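Local coordinates for heterokaryon incompatibility protein S (Podospora anserina, PDB 2WVO) that mediates heterokaryon incompatibility, triggering a lethal reaction on meeting the [het-s] prion, while its globular domain inhibits its own prion domain in cis, at residues Ser196-Lys201 against Gln217-Ile222. Numbering follows the deposited sequence.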
loop_
_atom_site.group_PDB
_atom_site.type_symbol
_atom_site.label_atom_id
_atom_site.label_comp_id
_atom_site.label_asym_id
_atom_site.label_seq_id
_atom_site.Cartn_x
_atom_site.Cartn_y
_atom_site.Cartn_z
ATOM N N SER A 196 4.561 -32.176 -7.954
ATOM C CA SER A 196 4.714 -31.196 -6.883
ATOM C C SER A 196 5.705 -30.087 -7.227
ATOM O O SER A 196 5.477 -28.927 -6.899
ATOM C CB SER A 196 5.097 -31.893 -5.578
ATOM O OG SER A 196 3.990 -32.612 -5.061
ATOM N N LEU A 197 6.787 -30.449 -7.910
ATOM C CA LEU A 197 7.814 -29.489 -8.314
ATOM C C LEU A 197 7.303 -28.457 -9.325
ATOM O O LEU A 197 7.705 -27.291 -9.296
ATOM C CB LEU A 197 9.033 -30.224 -8.872
ATOM C CG LEU A 197 9.952 -30.963 -7.886
ATOM C CD1 LEU A 197 10.899 -31.888 -8.632
ATOM C CD2 LEU A 197 10.739 -29.988 -6.990
ATOM N N THR A 198 6.402 -28.902 -10.199
ATOM C CA THR A 198 5.856 -28.087 -11.279
ATOM C C THR A 198 4.850 -27.088 -10.727
ATOM O O THR A 198 4.792 -25.939 -11.174
ATOM C CB THR A 198 5.208 -28.996 -12.351
ATOM O OG1 THR A 198 6.187 -29.939 -12.808
ATOM C CG2 THR A 198 4.665 -28.191 -13.543
ATOM N N ILE A 199 4.070 -27.542 -9.746
ATOM C CA ILE A 199 3.124 -26.692 -9.028
ATOM C C ILE A 199 3.874 -25.617 -8.209
ATOM O O ILE A 199 3.483 -24.447 -8.221
ATOM C CB ILE A 199 2.158 -27.536 -8.133
ATOM C CG1 ILE A 199 1.294 -28.494 -8.977
ATOM C CG2 ILE A 199 1.281 -26.642 -7.277
ATOM C CD1 ILE A 199 0.322 -27.826 -9.970
ATOM N N LEU A 200 4.958 -26.019 -7.535
ATOM C CA LEU A 200 5.824 -25.090 -6.799
ATOM C C LEU A 200 6.454 -24.017 -7.683
ATOM O O LEU A 200 6.415 -22.833 -7.341
ATOM C CB LEU A 200 6.949 -25.830 -6.066
ATOM C CG LEU A 200 6.990 -25.971 -4.541
ATOM C CD1 LEU A 200 8.383 -26.420 -4.140
ATOM C CD2 LEU A 200 6.599 -24.694 -3.768
ATOM N N LYS A 201 7.057 -24.434 -8.796
ATOM C CA LYS A 201 7.719 -23.507 -9.714
ATOM C C LYS A 201 6.749 -22.493 -10.328
ATOM O O LYS A 201 7.112 -21.331 -10.542
ATOM C CB LYS A 201 8.458 -24.261 -10.822
ATOM C CG LYS A 201 9.227 -23.348 -11.763
ATOM C CD LYS A 201 9.938 -24.118 -12.847
ATOM C CE LYS A 201 10.707 -23.172 -13.761
ATOM N NZ LYS A 201 9.834 -22.390 -14.684
ATOM N N GLN A 217 15.670 -26.772 -11.886
ATOM C CA GLN A 217 16.863 -27.612 -11.940
ATOM C C GLN A 217 16.548 -29.032 -11.487
ATOM O O GLN A 217 17.074 -29.992 -12.050
ATOM C CB GLN A 217 18.003 -27.026 -11.102
ATOM C CG GLN A 217 18.679 -25.811 -11.722
ATOM C CD GLN A 217 19.940 -25.408 -10.982
ATOM O OE1 GLN A 217 19.941 -24.448 -10.206
ATOM N NE2 GLN A 217 21.027 -26.145 -11.216
ATOM N N LYS A 218 15.676 -29.167 -10.490
ATOM C CA LYS A 218 15.345 -30.487 -9.954
ATOM C C LYS A 218 14.450 -31.331 -10.872
ATOM O O LYS A 218 14.590 -32.557 -10.910
ATOM C CB LYS A 218 14.756 -30.392 -8.545
ATOM C CG LYS A 218 14.928 -31.676 -7.748
ATOM C CD LYS A 218 14.469 -31.539 -6.310
ATOM C CE LYS A 218 14.822 -32.824 -5.551
ATOM N NZ LYS A 218 14.287 -32.811 -4.170
ATOM N N ILE A 219 13.548 -30.686 -11.616
ATOM C CA ILE A 219 12.678 -31.405 -12.557
ATOM C C ILE A 219 13.476 -32.115 -13.665
ATOM O O ILE A 219 12.985 -33.068 -14.273
ATOM C CB ILE A 219 11.564 -30.508 -13.186
ATOM C CG1 ILE A 219 12.160 -29.384 -14.042
ATOM C CG2 ILE A 219 10.600 -29.966 -12.111
ATOM C CD1 ILE A 219 11.300 -29.002 -15.244
ATOM N N ASP A 220 14.702 -31.650 -13.907
ATOM C CA ASP A 220 15.605 -32.254 -14.895
ATOM C C ASP A 220 16.317 -33.493 -14.344
ATOM O O ASP A 220 16.801 -34.324 -15.112
ATOM C CB ASP A 220 16.625 -31.227 -15.399
ATOM C CG ASP A 220 15.990 -29.880 -15.729
ATOM O OD1 ASP A 220 14.792 -29.842 -16.093
ATOM O OD2 ASP A 220 16.691 -28.852 -15.619
ATOM N N ALA A 221 16.371 -33.603 -13.014
ATOM C CA ALA A 221 16.840 -34.817 -12.324
ATOM C C ALA A 221 15.860 -35.998 -12.487
ATOM O O ALA A 221 15.976 -37.027 -11.802
ATOM C CB ALA A 221 17.110 -34.529 -10.843
ATOM N N ILE A 222 14.887 -35.814 -13.384
ATOM C CA ILE A 222 13.999 -36.882 -13.869
ATOM C C ILE A 222 13.812 -36.794 -15.393
ATOM O O ILE A 222 13.959 -37.804 -16.089
ATOM C CB ILE A 222 12.635 -36.971 -13.101
ATOM C CG1 ILE A 222 12.335 -35.665 -12.342
ATOM C CG2 ILE A 222 12.651 -38.177 -12.151
ATOM C CD1 ILE A 222 11.036 -35.668 -11.520
#
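Leu197 meets Ile219 and Lys218 in a small, wholly apolar contact: no hydrogen bond joins residues 196-201 to 217-222. The tightest approach is from Leu197 CB to Ile219 CG2, 3.6 Å, with the two side chains running past each other in opposite directions. Ile219 offers its short branch here. With CG1 set between the backbone N and the carbonyl carbon (chi1 64°), CG2 stands beside the backbone N and reaches the leucine; Leu197 CD1 also lies 4.0 Å from Ile219 CG2. A beta-branched residue suits this place because a methyl set directly on CB can meet the partner close to its backbone. Leucine suits the buried side: its forked end lets CB and CD1 take the isoleucine methyl while CD1 and CD2 lie on the methylenes of Lys218, and it brings no polar group that would need a partner.

Lys218 adds the methylene part of its chain, which crosses Leu197 at about a right angle; its CD lies 4.1 Å from Leu197 CD2. Because CG is anti to the backbone N (chi1 -156°) and the chain is extended beyond it, the lysine can give its carbons to the leucine and still carry NZ to the backbone oxygens of Ile188 and Val191, with a weaker hydrogen bond to Glu189 O. The loop before helix 194-204 thus meets both Lys218 and, through Val191, Leu197. Helix 194-204 packs through Ser196, Ile199 and Leu200 on Leu125 of helix 120-136, and through Leu200 and Lys201 on helix 209-218, from Met211 to Ala216.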